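Local coordinates for CRISPR-associated protein, Cse1 family (Acidimicrobium ferrooxidans, PDB 4H3T) that probably serves as the large Cse1 subunit of a type I-E CRISPR Cascade complex, which recognises invading DNA, at residues L117-L131 with A275-D287. The protein carries 1 engineered substitution. Sequence-based numbering, arbitrary orientation. Where two conformers were deposited one is given.
Sequences LEPAGKGGVKTANSL and AIVVPRVLICAGD
Lys126 and Val281 form an antiparallel hydrogen-bonded pair: Lys126 N donates to Val281 O (2.8 Å, 171° at the hydrogen), and Val281 N returns a bond to Lys126 O. Two residues on, Ala128 N donates to Pro279 O from above the carbonyl plane, 55° out of it, where the chain turns into the 3-10 segment 128-131. At the other end the pairing is continued by a water, which donates to Gly124 O (2.7 Å) and accepts from Ile283 N.

Among van der Waals contacts, Leu282 packs against the loop that precedes the short strand. Its CG stands anti to the backbone N (chi1 177°), and its two methyls part: CD2 makes an apolar contact with Leu117 CG (3.8 Å) and meets the Glu118-Pro119 peptide, while CD1 sits against Gly124 O (3.7 Å). Val125 CG1 touches Val281 O and comes obliquely to Arg280 NH1. At the 3-10 end, the apolar pair is Leu131 CD1 and Ile283 CD1 (3.9 Å), and Leu131 also packs on Trp163 of helix 157-170.

Ser130 OG donates to Thr127 O (2.9 Å), which Ser130 N also grips, closing the turn, and OG touches Val281 CG1 (3.3 Å). An alanine here would lack the hydroxyl and is likely to leave Thr127 O with the backbone N-H as its one donor from this turn and to thin the contact at Val281 CG1.

The arrangement is a short edge strand around Lys126 and Thr127, paired antiparallel with the long strand 275-289, which also pairs with strand 263-272 in a mixed sheet of the Cse1 fold.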
loop_
_atom_site.group_PDB
_atom_site.type_symbol
_atom_site.label_atom_id
_atom_site.label_comp_id
_atom_site.label_asym_id
_atom_site.label_seq_id
_atom_site.Cartn_x
_atom_site.Cartn_y
_atom_site.Cartn_z
ATOM N N LEU A 117 1.539 3.016 -31.668
ATOM C CA LEU A 117 1.627 4.311 -30.976
ATOM C C LEU A 117 2.757 5.190 -31.524
ATOM O O LEU A 117 3.876 4.734 -31.654
ATOM C CB LEU A 117 1.850 4.139 -29.499
ATOM C CG LEU A 117 1.416 5.324 -28.577
ATOM C CD1 LEU A 117 -0.088 5.562 -28.621
ATOM C CD2 LEU A 117 1.814 5.030 -27.144
ATOM N N GLU A 118 2.464 6.432 -31.804
ATOM C CA GLU A 118 3.431 7.399 -32.296
ATOM C C GLU A 118 3.273 8.742 -31.591
ATOM O O GLU A 118 2.170 9.116 -31.240
ATOM C CB GLU A 118 3.274 7.634 -33.814
ATOM C CG GLU A 118 3.638 6.410 -34.645
ATOM C CD GLU A 118 3.459 6.621 -36.138
ATOM O OE1 GLU A 118 2.568 7.412 -36.526
ATOM O OE2 GLU A 118 4.197 5.984 -36.922
ATOM N N PRO A 119 4.366 9.515 -31.437
ATOM C CA PRO A 119 4.220 10.873 -30.872
ATOM C C PRO A 119 3.446 11.814 -31.800
ATOM O O PRO A 119 3.516 11.690 -33.011
ATOM C CB PRO A 119 5.670 11.323 -30.666
ATOM C CG PRO A 119 6.494 10.479 -31.553
ATOM C CD PRO A 119 5.753 9.228 -31.863
ATOM N N ALA A 120 2.639 12.720 -31.242
ATOM C CA ALA A 120 1.877 13.703 -32.050
ATOM C C ALA A 120 2.798 14.681 -32.811
ATOM O O ALA A 120 2.425 15.177 -33.878
ATOM C CB ALA A 120 0.940 14.489 -31.172
ATOM N N GLY A 121 3.949 14.983 -32.233
ATOM C CA GLY A 121 4.950 15.842 -32.869
ATOM C C GLY A 121 6.351 15.275 -32.702
ATOM O O GLY A 121 6.542 14.054 -32.586
ATOM N N LYS A 122 7.338 16.155 -32.608
ATOM C CA LYS A 122 8.750 15.777 -32.467
ATOM C C LYS A 122 9.137 15.512 -30.988
ATOM O O LYS A 122 8.464 16.005 -30.079
ATOM C CB LYS A 122 9.599 16.930 -33.063
ATOM C CG LYS A 122 9.234 17.224 -34.549
ATOM C CD LYS A 122 9.319 18.703 -34.957
ATOM C CE LYS A 122 10.513 19.034 -35.823
ATOM N NZ LYS A 122 10.523 20.474 -36.209
ATOM N N GLY A 123 10.140 14.662 -30.771
ATOM C CA GLY A 123 10.696 14.350 -29.456
ATOM C C GLY A 123 9.886 13.606 -28.377
ATOM O O GLY A 123 10.359 13.486 -27.232
ATOM N N GLY A 124 8.716 13.076 -28.685
ATOM C CA GLY A 124 7.925 12.383 -27.633
ATOM C C GLY A 124 8.510 11.094 -27.047
ATOM O O GLY A 124 8.340 10.795 -25.846
ATOM N N VAL A 125 9.248 10.337 -27.869
ATOM C CA VAL A 125 9.901 9.081 -27.465
ATOM C C VAL A 125 11.048 9.407 -26.515
ATOM O O VAL A 125 11.832 10.313 -26.800
ATOM C CB VAL A 125 10.396 8.256 -28.690
ATOM C CG1 VAL A 125 11.087 6.955 -28.236
ATOM C CG2 VAL A 125 9.230 7.897 -29.599
ATOM N N LYS A 126 11.147 8.667 -25.394
ATOM C CA LYS A 126 12.171 8.873 -24.369
ATOM C C LYS A 126 12.990 7.626 -24.192
ATOM O O LYS A 126 12.593 6.544 -24.639
ATOM C CB LYS A 126 11.493 9.233 -23.017
ATOM C CG LYS A 126 10.560 10.459 -23.058
ATOM C CD LYS A 126 11.230 11.699 -23.643
ATOM C CE LYS A 126 10.286 12.891 -23.732
ATOM N NZ LYS A 126 10.839 13.914 -24.634
ATOM N N THR A 127 14.114 7.752 -23.510
ATOM C CA THR A 127 14.948 6.585 -23.198
ATOM C C THR A 127 14.142 5.770 -22.202
ATOM O O THR A 127 13.307 6.298 -21.438
ATOM C CB THR A 127 16.349 6.956 -22.695
ATOM O OG1 THR A 127 16.218 7.666 -21.484
ATOM C CG2 THR A 127 17.141 7.748 -23.727
ATOM N N ALA A 128 14.366 4.462 -22.218
ATOM C CA ALA A 128 13.625 3.557 -21.380
ATOM C C ALA A 128 13.790 3.762 -19.867
ATOM O O ALA A 128 12.911 3.356 -19.100
ATOM C CB ALA A 128 13.960 2.157 -21.754
ATOM N N ASN A 129 14.801 4.486 -19.433
ATOM C CA ASN A 129 14.956 4.811 -18.016
ATOM C C ASN A 129 13.736 5.635 -17.499
ATOM O O ASN A 129 13.404 5.515 -16.332
ATOM C CB ASN A 129 16.283 5.576 -17.824
ATOM C CG ASN A 129 16.566 5.822 -16.395
ATOM O OD1 ASN A 129 16.555 6.973 -15.942
ATOM N ND2 ASN A 129 16.830 4.731 -15.669
ATOM N N SER A 130 13.015 6.378 -18.377
ATOM C CA SER A 130 11.780 7.113 -17.980
ATOM C C SER A 130 10.646 6.152 -17.467
ATOM O O SER A 130 9.702 6.597 -16.800
ATOM C CB SER A 130 11.269 7.941 -19.157
ATOM O OG SER A 130 10.785 7.068 -20.161
ATOM N N LEU A 131 10.700 4.844 -17.815
ATOM C CA LEU A 131 9.701 3.864 -17.335
ATOM C C LEU A 131 10.035 3.406 -15.908
ATOM O O LEU A 131 9.195 2.885 -15.200
ATOM C CB LEU A 131 9.755 2.664 -18.328
ATOM C CG LEU A 131 8.666 1.686 -18.453
ATOM C CD1 LEU A 131 7.299 2.301 -18.660
ATOM C CD2 LEU A 131 9.017 0.723 -19.548
ATOM N N ALA A 275 21.178 -10.451 -27.571
ATOM C CA ALA A 275 20.291 -9.950 -26.542
ATOM C C ALA A 275 19.236 -9.024 -27.083
ATOM O O ALA A 275 19.532 -8.196 -27.890
ATOM C CB ALA A 275 21.102 -9.215 -25.489
ATOM N N ILE A 276 18.015 -9.130 -26.590
ATOM C CA ILE A 276 16.967 -8.169 -26.868
ATOM C C ILE A 276 16.970 -7.246 -25.678
ATOM O O ILE A 276 16.923 -7.724 -24.541
ATOM C CB ILE A 276 15.587 -8.835 -27.086
ATOM C CG1 ILE A 276 15.591 -9.843 -28.257
ATOM C CG2 ILE A 276 14.508 -7.721 -27.303
ATOM C CD1 ILE A 276 14.318 -10.842 -28.150
ATOM N N VAL A 277 17.007 -5.943 -25.908
ATOM C CA VAL A 277 16.903 -4.972 -24.826
ATOM C C VAL A 277 15.873 -3.940 -25.248
ATOM O O VAL A 277 15.453 -3.914 -26.413
ATOM C CB VAL A 277 18.264 -4.331 -24.451
ATOM C CG1 VAL A 277 19.233 -5.420 -24.017
ATOM C CG2 VAL A 277 18.834 -3.527 -25.616
ATOM N N VAL A 278 15.509 -3.087 -24.294
ATOM C CA VAL A 278 14.543 -2.003 -24.526
ATOM C C VAL A 278 15.226 -0.668 -24.215
ATOM O O VAL A 278 15.242 -0.286 -23.082
ATOM C CB VAL A 278 13.234 -2.171 -23.697
ATOM C CG1 VAL A 278 12.225 -1.088 -24.043
ATOM C CG2 VAL A 278 12.609 -3.553 -23.882
ATOM N N PRO A 279 15.744 0.053 -25.205
ATOM C CA PRO A 279 16.415 1.347 -24.913
ATOM C C PRO A 279 15.462 2.563 -24.926
ATOM O O PRO A 279 15.828 3.639 -24.455
ATOM C CB PRO A 279 17.432 1.465 -26.042
ATOM C CG PRO A 279 16.873 0.709 -27.137
ATOM C CD PRO A 279 15.976 -0.366 -26.598
ATOM N N ARG A 280 14.278 2.449 -25.560
ATOM C CA ARG A 280 13.382 3.583 -25.725
ATOM C C ARG A 280 11.935 3.188 -25.448
ATOM O O ARG A 280 11.563 2.021 -25.612
ATOM C CB ARG A 280 13.505 4.160 -27.161
ATOM C CG ARG A 280 14.879 4.748 -27.529
ATOM C CD ARG A 280 14.872 5.290 -28.985
ATOM N NE ARG A 280 14.402 4.258 -29.935
ATOM C CZ ARG A 280 13.515 4.404 -30.925
ATOM N NH1 ARG A 280 12.995 5.595 -31.196
ATOM N NH2 ARG A 280 13.160 3.357 -31.671
ATOM N N VAL A 281 11.105 4.202 -25.108
ATOM C CA VAL A 281 9.704 4.014 -24.750
ATOM C C VAL A 281 8.913 5.309 -25.078
ATOM O O VAL A 281 9.476 6.412 -25.041
ATOM C CB VAL A 281 9.530 3.616 -23.241
ATOM C CG1 VAL A 281 9.927 4.765 -22.309
ATOM C CG2 VAL A 281 8.095 3.194 -22.959
ATOM N N LEU A 282 7.623 5.153 -25.341
ATOM C CA LEU A 282 6.677 6.261 -25.520
ATOM C C LEU A 282 5.584 6.066 -24.460
ATOM O O LEU A 282 4.997 4.983 -24.369
ATOM C CB LEU A 282 6.120 6.293 -26.946
ATOM C CG LEU A 282 5.043 7.364 -27.277
ATOM C CD1 LEU A 282 5.473 8.777 -26.933
ATOM C CD2 LEU A 282 4.697 7.329 -28.736
ATOM N N ILE A 283 5.344 7.078 -23.626
ATOM C CA ILE A 283 4.381 6.985 -22.503
ATOM C C ILE A 283 3.445 8.161 -22.587
ATOM O O ILE A 283 3.894 9.292 -22.443
ATOM C CB ILE A 283 5.084 6.974 -21.128
ATOM C CG1 ILE A 283 6.146 5.887 -21.054
ATOM C CG2 ILE A 283 4.102 6.811 -19.997
ATOM C CD1 ILE A 283 6.986 5.997 -19.770
ATOM N N CYS A 284 2.162 7.871 -22.742
ATOM C CA CYS A 284 1.077 8.828 -22.975
ATOM C C CYS A 284 -0.056 8.559 -22.039
ATOM O O CYS A 284 -0.147 7.495 -21.416
ATOM C CB CYS A 284 0.609 8.751 -24.425
ATOM S SG CYS A 284 1.922 8.993 -25.638
ATOM N N ALA A 285 -0.992 9.510 -22.000
ATOM C CA ALA A 285 -2.169 9.382 -21.144
ATOM C C ALA A 285 -3.088 8.266 -21.561
ATOM O O ALA A 285 -3.276 8.036 -22.741
ATOM C CB ALA A 285 -2.935 10.688 -21.168
ATOM N N GLY A 286 -3.678 7.584 -20.598
ATOM C CA GLY A 286 -4.662 6.536 -20.901
ATOM C C GLY A 286 -5.981 6.773 -20.185
ATOM O O GLY A 286 -6.405 7.913 -19.929
ATOM N N ASP A 287 -6.689 5.685 -19.933
ATOM C CA ASP A 287 -8.018 5.771 -19.409
ATOM C C ASP A 287 -8.077 6.136 -17.941
ATOM O O ASP A 287 -7.267 5.708 -17.141
ATOM C CB ASP A 287 -8.768 4.444 -19.591
ATOM C CG ASP A 287 -9.000 4.014 -21.020
ATOM O OD1 ASP A 287 -9.239 4.902 -21.882
ATOM O OD2 ASP A 287 -8.902 2.777 -21.299
HETATM O O HOH W 1 7.249 9.328 -23.796
#